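CdiI toxin (PDB 4ZQU) acts as the immunity protein of a contact-dependent growth inhibition system, binding its cognate CdiA toxin and neutralising the toxic activity. Local coordinates at residues V21-G26 with L35-L40; S25-N30 with S61-P66; S29-P34 with L82-S87. All blocks are in the same frame, centred on the assembly; numbering follows the deposited sequence.

Interaction 1: residues V21-G26 with L35-L40; sequences VDTYSG and LGVQHL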
ATOM      1  N   VAL B  21      -0.179 -16.735   7.327  1.00 34.20           N
ATOM      2  CA  VAL B  21      -0.008 -16.555   5.889  1.00 31.58           C
ATOM      3  C   VAL B  21      -1.356 -16.411   5.187  1.00 31.74           C
ATOM      4  O   VAL B  21      -2.195 -17.310   5.247  1.00 31.02           O
ATOM      5  CB  VAL B  21       0.766 -17.727   5.258  1.00 30.05           C
ATOM      6  CG1 VAL B  21       0.952 -17.495   3.768  1.00 29.35           C
ATOM      7  CG2 VAL B  21       2.109 -17.911   5.946  1.00 27.74           C
ATOM      8  N   ASP B  22      -1.553 -15.273   4.525  1.00 32.07           N
ATOM      9  CA  ASP B  22      -2.789 -14.995   3.796  1.00 33.06           C
ATOM     10  C   ASP B  22      -2.541 -14.817   2.306  1.00 31.64           C
ATOM     11  O   ASP B  22      -1.485 -14.341   1.899  1.00 31.69           O
ATOM     12  CB  ASP B  22      -3.471 -13.734   4.335  1.00 32.22           C
ATOM     13  CG  ASP B  22      -4.088 -13.938   5.694  1.00 31.62           C
ATOM     14  OD1 ASP B  22      -3.448 -13.549   6.692  1.00 33.75           O
ATOM     15  OD2 ASP B  22      -5.213 -14.475   5.763  1.00 30.26           O
ATOM     16  N   THR B  23      -3.528 -15.186   1.500  1.00 30.39           N
ATOM     17  CA  THR B  23      -3.485 -14.924   0.070  1.00 27.61           C
ATOM     18  C   THR B  23      -3.779 -13.454  -0.222  1.00 26.19           C
ATOM     19  O   THR B  23      -4.774 -12.907   0.250  1.00 27.59           O
ATOM     20  CB  THR B  23      -4.500 -15.796  -0.691  1.00 27.60           C
ATOM     21  OG1 THR B  23      -4.130 -17.174  -0.582  1.00 28.74           O
ATOM     22  CG2 THR B  23      -4.548 -15.406  -2.154  1.00 26.40           C
ATOM     23  N   TYR B  24      -2.897 -12.816  -0.984  1.00 24.94           N
ATOM     24  CA  TYR B  24      -3.146 -11.477  -1.502  1.00 24.23           C
ATOM     25  C   TYR B  24      -3.351 -11.551  -3.004  1.00 25.22           C
ATOM     26  O   TYR B  24      -2.809 -12.433  -3.667  1.00 21.05           O
ATOM     27  CB  TYR B  24      -1.991 -10.526  -1.185  1.00 23.47           C
ATOM     28  CG  TYR B  24      -2.098  -9.828   0.147  1.00 24.35           C
ATOM     29  CD1 TYR B  24      -2.769 -10.412   1.211  1.00 26.35           C
ATOM     30  CD2 TYR B  24      -1.531  -8.576   0.339  1.00 24.68           C
ATOM     31  CE1 TYR B  24      -2.867  -9.767   2.430  1.00 27.10           C
ATOM     32  CE2 TYR B  24      -1.628  -7.922   1.546  1.00 24.70           C
ATOM     33  CZ  TYR B  24      -2.294  -8.523   2.590  1.00 26.35           C
ATOM     34  OH  TYR B  24      -2.387  -7.877   3.800  1.00 28.27           O
ATOM     35  N   SER B  25      -4.132 -10.623  -3.540  1.00 25.67           N
ATOM     36  CA  SER B  25      -4.420 -10.620  -4.964  1.00 24.55           C
ATOM     37  C   SER B  25      -4.372  -9.210  -5.520  1.00 23.20           C
ATOM     38  O   SER B  25      -4.569  -8.242  -4.790  1.00 24.15           O
ATOM     39  CB  SER B  25      -5.789 -11.244  -5.236  1.00 26.22           C
ATOM     40  OG  SER B  25      -5.827 -12.593  -4.809  1.00 28.04           O
ATOM     41  N   GLY B  26      -4.107  -9.094  -6.814  1.00 23.01           N
ATOM     42  CA  GLY B  26      -4.110  -7.795  -7.451  1.00 23.27           C
ATOM     43  C   GLY B  26      -3.485  -7.763  -8.827  1.00 24.79           C
ATOM     44  O   GLY B  26      -3.639  -8.685  -9.625  1.00 28.22           O
ATOM     45  N   LEU B  35     -11.458 -14.256  -1.048  1.00 31.92           N
ATOM     46  CA  LEU B  35     -11.653 -15.556  -1.677  1.00 30.52           C
ATOM     47  C   LEU B  35     -10.397 -16.410  -1.553  1.00 31.82           C
ATOM     48  O   LEU B  35     -10.389 -17.582  -1.933  1.00 34.22           O
ATOM     49  CB  LEU B  35     -12.033 -15.386  -3.146  1.00 26.81           C
ATOM     50  CG  LEU B  35     -13.180 -14.416  -3.423  1.00 26.15           C
ATOM     51  CD1 LEU B  35     -13.489 -14.385  -4.908  1.00 26.97           C
ATOM     52  CD2 LEU B  35     -14.417 -14.790  -2.618  1.00 25.82           C
ATOM     53  N   GLY B  36      -9.335 -15.811  -1.021  1.00 29.04           N
ATOM     54  CA  GLY B  36      -8.075 -16.506  -0.836  1.00 28.88           C
ATOM     55  C   GLY B  36      -8.092 -17.380   0.402  1.00 32.15           C
ATOM     56  O   GLY B  36      -9.119 -17.490   1.074  1.00 32.72           O
ATOM     57  N   VAL B  37      -6.957 -18.002   0.709  1.00 32.79           N
ATOM     58  CA  VAL B  37      -6.871 -18.890   1.863  1.00 34.05           C
ATOM     59  C   VAL B  37      -5.928 -18.355   2.937  1.00 35.95           C
ATOM     60  O   VAL B  37      -5.023 -17.563   2.657  1.00 37.49           O
ATOM     61  CB  VAL B  37      -6.407 -20.301   1.455  1.00 31.97           C
ATOM     62  CG1 VAL B  37      -7.357 -20.890   0.434  1.00 30.11           C
ATOM     63  CG2 VAL B  37      -4.992 -20.257   0.904  1.00 31.69           C
ATOM     64  N   GLN B  38      -6.154 -18.794   4.172  1.00 43.24           N
ATOM     65  CA  GLN B  38      -5.311 -18.409   5.294  1.00 35.90           C
ATOM     66  C   GLN B  38      -4.732 -19.635   5.985  1.00 46.89           C
ATOM     67  O   GLN B  38      -5.435 -20.617   6.222  1.00 48.84           O
ATOM     68  CB  GLN B  38      -6.098 -17.572   6.301  1.00 38.81           C
ATOM     69  CG  GLN B  38      -5.295 -17.211   7.536  1.00 36.90           C
ATOM     70  CD  GLN B  38      -6.121 -16.513   8.590  1.00 39.97           C
ATOM     71  OE1 GLN B  38      -6.429 -17.086   9.635  1.00 45.11           O
ATOM     72  NE2 GLN B  38      -6.485 -15.265   8.325  1.00 39.96           N
ATOM     73  N   HIS B  39      -3.443 -19.574   6.307  1.00 47.31           N
ATOM     74  CA  HIS B  39      -2.794 -20.643   7.053  1.00 47.25           C
ATOM     75  C   HIS B  39      -2.201 -20.109   8.351  1.00 50.10           C
ATOM     76  O   HIS B  39      -1.269 -19.305   8.336  1.00 46.91           O
ATOM     77  CB  HIS B  39      -1.707 -21.315   6.210  1.00 42.82           C
ATOM     78  CG  HIS B  39      -2.229 -21.993   4.982  1.00 43.64           C
ATOM     79  ND1 HIS B  39      -3.086 -23.072   5.034  1.00 46.96           N
ATOM     80  CD2 HIS B  39      -2.013 -21.748   3.668  1.00 42.55           C
ATOM     81  CE1 HIS B  39      -3.378 -23.459   3.804  1.00 45.85           C
ATOM     82  NE2 HIS B  39      -2.740 -22.673   2.958  1.00 43.25           N
ATOM     83  N   LEU B  40      -2.762 -20.551   9.473  1.00 55.57           N
ATOM     84  CA  LEU B  40      -2.237 -20.209  10.790  1.00 56.58           C
ATOM     85  C   LEU B  40      -1.331 -21.321  11.297  1.00 59.74           C
ATOM     86  O   LEU B  40      -1.588 -22.500  11.053  1.00 62.27           O
ATOM     87  CB  LEU B  40      -3.375 -19.960  11.783  1.00 55.72           C
ATOM     88  CG  LEU B  40      -4.130 -18.638  11.650  1.00 53.23           C
ATOM     89  CD1 LEU B  40      -5.326 -18.611  12.583  1.00 56.43           C
ATOM     90  CD2 LEU B  40      -3.206 -17.473  11.940  1.00 50.75           C
TER

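Interaction 2: residues S25-N30 with S61-P66; sequences SGYRSN and SRFVLP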
ATOM      1  N   SER B  25      -4.132 -10.623  -3.540  1.00 25.67           N
ATOM      2  CA  SER B  25      -4.420 -10.620  -4.964  1.00 24.55           C
ATOM      3  C   SER B  25      -4.372  -9.210  -5.520  1.00 23.20           C
ATOM      4  O   SER B  25      -4.569  -8.242  -4.790  1.00 24.15           O
ATOM      5  CB  SER B  25      -5.789 -11.244  -5.236  1.00 26.22           C
ATOM      6  OG  SER B  25      -5.827 -12.593  -4.809  1.00 28.04           O
ATOM      7  N   GLY B  26      -4.107  -9.094  -6.814  1.00 23.01           N
ATOM      8  CA  GLY B  26      -4.110  -7.795  -7.451  1.00 23.27           C
ATOM      9  C   GLY B  26      -3.485  -7.763  -8.827  1.00 24.79           C
ATOM     10  O   GLY B  26      -3.639  -8.685  -9.625  1.00 28.22           O
ATOM     11  N   TYR B  27      -2.765  -6.681  -9.092  1.00 23.41           N
ATOM     12  CA  TYR B  27      -2.223  -6.394 -10.407  1.00 21.65           C
ATOM     13  C   TYR B  27      -0.913  -5.656 -10.219  1.00 28.88           C
ATOM     14  O   TYR B  27       0.164  -6.189 -10.478  1.00 29.17           O
ATOM     15  CB  TYR B  27      -3.215  -5.557 -11.211  1.00 22.27           C
ATOM     16  CG  TYR B  27      -2.875  -5.365 -12.669  1.00 25.96           C
ATOM     17  CD1 TYR B  27      -3.177  -6.341 -13.606  1.00 26.85           C
ATOM     18  CD2 TYR B  27      -2.281  -4.190 -13.115  1.00 27.35           C
ATOM     19  CE1 TYR B  27      -2.886  -6.161 -14.943  1.00 28.63           C
ATOM     20  CE2 TYR B  27      -1.982  -4.003 -14.452  1.00 27.38           C
ATOM     21  CZ  TYR B  27      -2.287  -4.990 -15.362  1.00 29.61           C
ATOM     22  OH  TYR B  27      -1.993  -4.809 -16.694  1.00 32.59           O
ATOM     23  N   ARG B  28      -1.018  -4.415  -9.758  1.00 31.44           N
ATOM     24  CA  ARG B  28       0.141  -3.674  -9.289  1.00 31.82           C
ATOM     25  C   ARG B  28       0.169  -3.756  -7.767  1.00 32.66           C
ATOM     26  O   ARG B  28       1.051  -4.392  -7.188  1.00 34.17           O
ATOM     27  CB  ARG B  28       0.103  -2.225  -9.774  1.00 31.42           C
ATOM     28  CG  ARG B  28       0.381  -2.089 -11.263  1.00 33.11           C
ATOM     29  CD  ARG B  28       0.558  -0.642 -11.682  1.00 34.50           C
ATOM     30  NE  ARG B  28       1.046  -0.527 -13.056  1.00 34.87           N
ATOM     31  CZ  ARG B  28       2.322  -0.349 -13.390  1.00 33.23           C
ATOM     32  NH1 ARG B  28       3.254  -0.257 -12.451  1.00 31.48           N
ATOM     33  NH2 ARG B  28       2.667  -0.257 -14.668  1.00 34.68           N
ATOM     34  N   SER B  29      -0.808  -3.127  -7.125  1.00 30.25           N
ATOM     35  CA  SER B  29      -1.012  -3.321  -5.695  1.00 27.59           C
ATOM     36  C   SER B  29      -1.561  -4.722  -5.450  1.00 27.30           C
ATOM     37  O   SER B  29      -2.161  -5.326  -6.339  1.00 27.42           O
ATOM     38  CB  SER B  29      -1.968  -2.269  -5.128  1.00 27.09           C
ATOM     39  OG  SER B  29      -3.265  -2.404  -5.685  1.00 26.44           O
ATOM     40  N   ASN B  30      -1.345  -5.241  -4.249  1.00 27.30           N
ATOM     41  CA  ASN B  30      -1.924  -6.521  -3.862  1.00 28.50           C
ATOM     42  C   ASN B  30      -2.499  -6.433  -2.457  1.00 28.85           C
ATOM     43  O   ASN B  30      -1.939  -5.764  -1.589  1.00 29.34           O
ATOM     44  CB  ASN B  30      -0.883  -7.637  -3.954  1.00 29.28           C
ATOM     45  CG  ASN B  30       0.329  -7.380  -3.084  1.00 29.44           C
ATOM     46  OD1 ASN B  30       0.425  -7.887  -1.967  1.00 31.24           O
ATOM     47  ND2 ASN B  30       1.266  -6.587  -3.594  1.00 27.36           N
ATOM     48  N   SER B  61      -3.990 -16.993  -5.352  1.00 35.57           N
ATOM     49  CA  SER B  61      -3.874 -15.581  -5.682  1.00 32.97           C
ATOM     50  C   SER B  61      -4.482 -15.285  -7.043  1.00 30.74           C
ATOM     51  O   SER B  61      -4.381 -16.091  -7.970  1.00 30.05           O
ATOM     52  CB  SER B  61      -2.411 -15.140  -5.649  1.00 34.76           C
ATOM     53  OG  SER B  61      -2.294 -13.754  -5.912  1.00 32.17           O
ATOM     54  N   ARG B  62      -5.114 -14.123  -7.154  1.00 29.51           N
ATOM     55  CA  ARG B  62      -5.752 -13.714  -8.396  1.00 28.66           C
ATOM     56  C   ARG B  62      -5.027 -12.550  -9.059  1.00 26.05           C
ATOM     57  O   ARG B  62      -4.567 -11.626  -8.392  1.00 24.94           O
ATOM     58  CB  ARG B  62      -7.210 -13.333  -8.144  1.00 30.30           C
ATOM     59  CG  ARG B  62      -8.107 -14.502  -7.795  1.00 29.61           C
ATOM     60  CD  ARG B  62      -9.542 -14.047  -7.648  1.00 28.51           C
ATOM     61  NE  ARG B  62      -9.742 -13.253  -6.440  1.00 29.02           N
ATOM     62  CZ  ARG B  62     -10.713 -12.359  -6.288  1.00 30.45           C
ATOM     63  NH1 ARG B  62     -11.570 -12.134  -7.277  1.00 29.15           N
ATOM     64  NH2 ARG B  62     -10.825 -11.684  -5.152  1.00 31.39           N
ATOM     65  N   PHE B  63      -4.930 -12.616 -10.381  1.00 28.54           N
ATOM     66  CA  PHE B  63      -4.379 -11.538 -11.187  1.00 29.18           C
ATOM     67  C   PHE B  63      -5.542 -10.699 -11.706  1.00 29.20           C
ATOM     68  O   PHE B  63      -6.130 -11.008 -12.739  1.00 31.10           O
ATOM     69  CB  PHE B  63      -3.539 -12.107 -12.331  1.00 28.30           C
ATOM     70  CG  PHE B  63      -2.762 -11.078 -13.087  1.00 27.62           C
ATOM     71  CD1 PHE B  63      -1.925 -10.199 -12.425  1.00 28.22           C
ATOM     72  CD2 PHE B  63      -2.849 -11.005 -14.467  1.00 29.38           C
ATOM     73  CE1 PHE B  63      -1.202  -9.254 -13.124  1.00 29.44           C
ATOM     74  CE2 PHE B  63      -2.126 -10.063 -15.171  1.00 30.24           C
ATOM     75  CZ  PHE B  63      -1.301  -9.187 -14.500  1.00 29.65           C
ATOM     76  N   VAL B  64      -5.871  -9.638 -10.977  1.00 28.72           N
ATOM     77  CA  VAL B  64      -7.182  -9.016 -11.110  1.00 29.94           C
ATOM     78  C   VAL B  64      -7.136  -7.485 -11.022  1.00 30.65           C
ATOM     79  O   VAL B  64      -6.315  -6.917 -10.302  1.00 32.16           O
ATOM     80  CB  VAL B  64      -8.140  -9.594 -10.027  1.00 25.90           C
ATOM     81  CG1 VAL B  64      -7.500  -9.518  -8.648  1.00 23.17           C
ATOM     82  CG2 VAL B  64      -9.507  -8.917 -10.044  1.00 23.17           C
ATOM     83  N   LEU B  65      -8.009  -6.830 -11.784  1.00 30.17           N
ATOM     84  CA  LEU B  65      -8.187  -5.379 -11.740  1.00 27.51           C
ATOM     85  C   LEU B  65      -9.606  -5.032 -11.278  1.00 26.30           C
ATOM     86  O   LEU B  65     -10.481  -5.895 -11.296  1.00 25.39           O
ATOM     87  CB  LEU B  65      -7.902  -4.771 -13.114  1.00 26.32           C
ATOM     88  CG  LEU B  65      -6.425  -4.542 -13.425  1.00 24.14           C
ATOM     89  CD1 LEU B  65      -6.247  -4.142 -14.875  1.00 25.25           C
ATOM     90  CD2 LEU B  65      -5.859  -3.481 -12.497  1.00 21.37           C
ATOM     91  N   PRO B  66      -9.838  -3.775 -10.850  1.00 26.72           N
ATOM     92  CA  PRO B  66     -11.185  -3.406 -10.390  1.00 26.20           C
ATOM     93  C   PRO B  66     -12.262  -3.597 -11.454  1.00 28.73           C
ATOM     94  O   PRO B  66     -13.327  -4.148 -11.171  1.00 27.84           O
ATOM     95  CB  PRO B  66     -11.042  -1.921 -10.040  1.00 24.64           C
ATOM     96  CG  PRO B  66      -9.606  -1.744  -9.729  1.00 24.23           C
ATOM     97  CD  PRO B  66      -8.869  -2.684 -10.633  1.00 24.75           C
TER

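Interaction 3: residues S29-P34 with L82-S87; sequences SNQLDP and LDLYDS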
ATOM      1  N   SER B  29      -0.808  -3.127  -7.125  1.00 30.25           N
ATOM      2  CA  SER B  29      -1.012  -3.321  -5.695  1.00 27.59           C
ATOM      3  C   SER B  29      -1.561  -4.722  -5.450  1.00 27.30           C
ATOM      4  O   SER B  29      -2.161  -5.326  -6.339  1.00 27.42           O
ATOM      5  CB  SER B  29      -1.968  -2.269  -5.128  1.00 27.09           C
ATOM      6  OG  SER B  29      -3.265  -2.404  -5.685  1.00 26.44           O
ATOM      7  N   ASN B  30      -1.345  -5.241  -4.249  1.00 27.30           N
ATOM      8  CA  ASN B  30      -1.924  -6.521  -3.862  1.00 28.50           C
ATOM      9  C   ASN B  30      -2.499  -6.433  -2.457  1.00 28.85           C
ATOM     10  O   ASN B  30      -1.939  -5.764  -1.589  1.00 29.34           O
ATOM     11  CB  ASN B  30      -0.883  -7.637  -3.954  1.00 29.28           C
ATOM     12  CG  ASN B  30       0.329  -7.380  -3.084  1.00 29.44           C
ATOM     13  OD1 ASN B  30       0.425  -7.887  -1.967  1.00 31.24           O
ATOM     14  ND2 ASN B  30       1.266  -6.587  -3.594  1.00 27.36           N
ATOM     15  N   GLN B  31      -3.626  -7.096  -2.232  1.00 29.03           N
ATOM     16  CA  GLN B  31      -4.332  -6.945  -0.969  1.00 28.34           C
ATOM     17  C   GLN B  31      -5.054  -8.213  -0.534  1.00 29.50           C
ATOM     18  O   GLN B  31      -5.284  -9.118  -1.338  1.00 31.54           O
ATOM     19  CB  GLN B  31      -5.334  -5.799  -1.071  1.00 29.20           C
ATOM     20  CG  GLN B  31      -6.399  -5.999  -2.130  1.00 29.74           C
ATOM     21  CD  GLN B  31      -7.245  -4.763  -2.328  1.00 30.46           C
ATOM     22  OE1 GLN B  31      -8.263  -4.580  -1.663  1.00 29.62           O
ATOM     23  NE2 GLN B  31      -6.821  -3.898  -3.244  1.00 31.41           N
ATOM     24  N   LEU B  32      -5.411  -8.255   0.748  1.00 27.22           N
ATOM     25  CA  LEU B  32      -6.126  -9.381   1.340  1.00 26.50           C
ATOM     26  C   LEU B  32      -7.311  -9.813   0.488  1.00 26.06           C
ATOM     27  O   LEU B  32      -8.254  -9.047   0.277  1.00 29.15           O
ATOM     28  CB  LEU B  32      -6.595  -9.021   2.751  1.00 25.62           C
ATOM     29  CG  LEU B  32      -7.276 -10.130   3.552  1.00 25.32           C
ATOM     30  CD1 LEU B  32      -6.306 -11.275   3.798  1.00 27.48           C
ATOM     31  CD2 LEU B  32      -7.817  -9.583   4.864  1.00 24.82           C
ATOM     32  N   ASP B  33      -7.240 -11.041  -0.012  1.00 23.77           N
ATOM     33  CA  ASP B  33      -8.278 -11.603  -0.867  1.00 26.00           C
ATOM     34  C   ASP B  33      -9.291 -12.390  -0.038  1.00 28.81           C
ATOM     35  O   ASP B  33      -8.950 -13.419   0.543  1.00 30.32           O
ATOM     36  CB  ASP B  33      -7.642 -12.503  -1.932  1.00 27.53           C
ATOM     37  CG  ASP B  33      -8.611 -12.905  -3.028  1.00 28.79           C
ATOM     38  OD1 ASP B  33      -9.831 -12.699  -2.875  1.00 28.95           O
ATOM     39  OD2 ASP B  33      -8.144 -13.447  -4.050  1.00 32.27           O
ATOM     40  N   PRO B  34     -10.547 -11.914   0.015  1.00 30.40           N
ATOM     41  CA  PRO B  34     -11.601 -12.619   0.755  1.00 30.55           C
ATOM     42  C   PRO B  34     -11.911 -13.998   0.175  1.00 31.23           C
ATOM     43  O   PRO B  34     -12.551 -14.808   0.838  1.00 31.08           O
ATOM     44  CB  PRO B  34     -12.810 -11.686   0.617  1.00 29.66           C
ATOM     45  CG  PRO B  34     -12.527 -10.868  -0.596  1.00 29.45           C
ATOM     46  CD  PRO B  34     -11.044 -10.669  -0.595  1.00 29.08           C
ATOM     47  N   LEU B  82     -14.707  -5.900  -8.703  1.00 32.20           N
ATOM     48  CA  LEU B  82     -14.891  -4.562  -8.155  1.00 32.07           C
ATOM     49  C   LEU B  82     -14.946  -4.548  -6.628  1.00 33.52           C
ATOM     50  O   LEU B  82     -14.467  -3.608  -5.994  1.00 36.15           O
ATOM     51  CB  LEU B  82     -16.162  -3.933  -8.722  1.00 32.00           C
ATOM     52  CG  LEU B  82     -16.244  -2.419  -8.541  1.00 32.68           C
ATOM     53  CD1 LEU B  82     -15.214  -1.719  -9.423  1.00 31.76           C
ATOM     54  CD2 LEU B  82     -17.652  -1.925  -8.837  1.00 35.26           C
ATOM     55  N   ASP B  83     -15.534  -5.588  -6.046  1.00 31.81           N
ATOM     56  CA  ASP B  83     -15.715  -5.665  -4.597  1.00 32.99           C
ATOM     57  C   ASP B  83     -14.407  -5.882  -3.841  1.00 32.97           C
ATOM     58  O   ASP B  83     -14.287  -5.501  -2.672  1.00 34.68           O
ATOM     59  CB  ASP B  83     -16.697  -6.782  -4.247  1.00 35.33           C
ATOM     60  CG  ASP B  83     -18.120  -6.448  -4.635  1.00 41.52           C
ATOM     61  OD1 ASP B  83     -18.480  -5.251  -4.629  1.00 42.26           O
ATOM     62  OD2 ASP B  83     -18.878  -7.385  -4.952  1.00 46.13           O
ATOM     63  N   LEU B  84     -13.444  -6.527  -4.492  1.00 29.65           N
ATOM     64  CA  LEU B  84     -12.123  -6.699  -3.907  1.00 27.82           C
ATOM     65  C   LEU B  84     -11.485  -5.339  -3.656  1.00 27.37           C
ATOM     66  O   LEU B  84     -10.990  -5.058  -2.561  1.00 25.62           O
ATOM     67  CB  LEU B  84     -11.233  -7.544  -4.820  1.00 26.27           C
ATOM     68  CG  LEU B  84      -9.778  -7.719  -4.374  1.00 24.99           C
ATOM     69  CD1 LEU B  84      -9.691  -8.587  -3.130  1.00 23.87           C
ATOM     70  CD2 LEU B  84      -8.914  -8.288  -5.492  1.00 23.06           C
ATOM     71  N   TYR B  85     -11.528  -4.490  -4.679  1.00 28.03           N
ATOM     72  CA  TYR B  85     -10.869  -3.191  -4.652  1.00 26.68           C
ATOM     73  C   TYR B  85     -11.670  -2.100  -3.938  1.00 27.89           C
ATOM     74  O   TYR B  85     -11.127  -1.033  -3.639  1.00 26.61           O
ATOM     75  CB  TYR B  85     -10.559  -2.744  -6.080  1.00 24.97           C
ATOM     76  CG  TYR B  85      -9.353  -3.427  -6.686  1.00 26.53           C
ATOM     77  CD1 TYR B  85      -9.491  -4.574  -7.460  1.00 26.91           C
ATOM     78  CD2 TYR B  85      -8.075  -2.923  -6.486  1.00 25.74           C
ATOM     79  CE1 TYR B  85      -8.387  -5.199  -8.016  1.00 25.73           C
ATOM     80  CE2 TYR B  85      -6.968  -3.541  -7.035  1.00 26.81           C
ATOM     81  CZ  TYR B  85      -7.129  -4.677  -7.801  1.00 25.70           C
ATOM     82  OH  TYR B  85      -6.025  -5.288  -8.349  1.00 25.35           O
ATOM     83  N   ASP B  86     -12.949  -2.362  -3.668  1.00 27.94           N
ATOM     84  CA  ASP B  86     -13.817  -1.385  -3.004  1.00 27.40           C
ATOM     85  C   ASP B  86     -13.285  -1.006  -1.623  1.00 28.60           C
ATOM     86  O   ASP B  86     -13.020  -1.874  -0.795  1.00 30.66           O
ATOM     87  CB  ASP B  86     -15.244  -1.921  -2.885  1.00 26.59           C
ATOM     88  CG  ASP B  86     -16.162  -0.966  -2.142  1.00 27.93           C
ATOM     89  OD1 ASP B  86     -16.640   0.008  -2.759  1.00 28.18           O
ATOM     90  OD2 ASP B  86     -16.400  -1.185  -0.938  1.00 30.05           O
ATOM     91  N   SER B  87     -13.145   0.295  -1.382  1.00 30.26           N
ATOM     92  CA  SER B  87     -12.466   0.802  -0.190  1.00 32.93           C
ATOM     93  C   SER B  87     -13.190   0.472   1.110  1.00 35.12           C
ATOM     94  O   SER B  87     -12.556   0.292   2.151  1.00 37.56           O
ATOM     95  CB  SER B  87     -12.277   2.318  -0.291  1.00 36.25           C
ATOM     96  OG  SER B  87     -13.523   2.987  -0.378  1.00 42.13           O
TER
HETATM   97  O   HOH W   1      -3.404  -3.382  -8.645  1.00 31.28           O

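Interaction 1: residues V21-G26 with L35-L40
Val21 O is held by two groups of the neighbouring strand. His39 N donates a hydrogen bond of 2.8 Å to Val21 O, and the CA-H of Gln38 adds a contact of 3.3 Å from Gln38 CA to the same oxygen. The return bond, Val21 N to His39 O, is 3.0 Å long and closes an antiparallel hydrogen-bonded pair. Next to it, Asp22 and Gln38 form a non-hydrogen-bonded pair. Their side chains run side by side on the face of the sheet away from Val21 and His39, within the hairpin formed by strands 19-26 and 30-41. With Gln38 CG anti to the backbone N (chi1 176°) and the chain extended beyond it, Gln38 NE2 reaches Asp22 OD2 at 3.0 Å. The bond uses the syn lone pair of OD2 and lies in the amide plane, although carboxylate and amide are turned 85° apart. Trp97 NE1, from helix 87-105, binds the other oxygen, OD1.

Toward Gly36 the regular pairing gives way. Thr23 N still donates to Val37 O at 3.0 Å, but Val37 N turns to the side-chain oxygen and makes a weak bond of 3.2 Å to Thr23 OG1, which also bonds Ala57 O of helix 47-59. Gly36 CA packs 3.6 Å from Thr23 CB; a side chain at Gly36 would point at that carbon, and a CB would clash with it. The Thr23 hydroxyl thus takes a backbone N-H where the regular pairing is interrupted, and the Asp22 carboxylate, bonded at both oxygens, ties the hairpin to helix 87-105.

Interaction 2: residues S25-N30 with S61-P66
Tyr27 lays one face of its ring against Leu65, whose CD1 stands 3.9 Å from the ring centroid, almost on the ring normal, in a CH-pi contact. Leu65 CD2 reaches in beside it to 3.5 Å from Tyr27 CG. The contact lies at the turn of the beta hairpin of strands 19-26 and 30-41, which it joins to residues 61-63 and the short strand 64-65.

The backbones meet in a single bridge centred on Gly26 and Phe63. Gly26 N donates to Arg62 O at 3.0 Å, and Gly26 O accepts from Val64 N at 2.8 Å, so one residue is gripped by the two that flank Phe63. The backbone angles of Gly26 would drive a CB into Ser25 O, so the position needs glycine. After it the chain bends, and Tyr27 N bonds to Ser29 O within the turn.

One residue earlier, Ser25 OG, set anti to its own carbonyl carbon (chi1 -61°), accepts Arg62 N at 2.9 Å and also bonds the Asp33 carboxylate. Arg62 in turn makes salt bridges to Asp33 and Asp81, so two bonds fix the hydroxyl, and its carboxylate partner is shared with Arg62. Beyond the turn, Arg28 NE bonds Ala30 O, and Ser29 OG bonds Arg29, of the CdiA-CT toxin chain, which places this corner of the hairpin at the interface.

The Phe63 ring comes to Tyr27 with its plane only 21° away, yet slid so far that the rings barely overlap: the centroids are 5.0 Å apart, and Phe63 CZ touches Tyr27 CE1 at 3.4 Å.

Interaction 3: residues S29-P34 with L82-S87
Leu84 and Pro34 make the tightest apolar contact between the two segments, with Leu84 CD1 3.5 Å from Pro34 CD. With CG anti to the backbone N (chi1 176°) and chi2 at 69°, Leu84 CD1 lies against the chain past the first paired residues of strand 30-41, at Leu32 to Pro34, also meeting Leu32 O at 3.7 Å and Asp33 CA at 4.0 Å. The Asp33 side chain crosses that of Leu84 at about a right angle, and its OD1 also accepts a hydrogen bond from Leu35 N.

Around the Tyr85 ring the neighbours are polar. Ser29 OG lies at the ring edge, near its plane, 4.1 Å from Tyr85 CE2, and the Gln31 side chain crosses the ring obliquely with its amide plane turned 69° from it.

A water links the segments: it is hydrogen-bonded to Ser29 OG at 3.1 Å and donates to Tyr85 OH at 3.3 Å. The Tyr85 hydroxyl also bonds Val64 O.

Short helix 82-85 is thereby seated on the beginning of strand 30-41, where Asn30 and Gln31 pair antiparallel with a strand of the CdiA-CT toxin chain in a beta-augmentation interface. Just after this short helix, Asp86 caps helix 87-105 through a bond from Arg89 N to Asp86 OD2, and Arg93 of that helix holds Leu84 O.

Overall arrangement
All three contacts involve the hairpin of strands 19-26 and 30-41. Interaction 1 pairs its two strands and is partly buried, relying on backbone and polar side-chain bonds. Interactions 2 and 3 are more buried and attach other parts of the chain to its turn end: the 61-66 segment by a backbone bridge and aromatic packing, and helix 82-85 by apolar contacts and a water. Their centres lie about 8 Å apart, and the two are bonded to each other. Ser25 and Gly26 belong to interactions 1 and 2, Ser29 and Asn30 to interactions 2 and 3. Interactions 2 and 3 also adjoin the toxin, whose strand extends the hairpin's sheet.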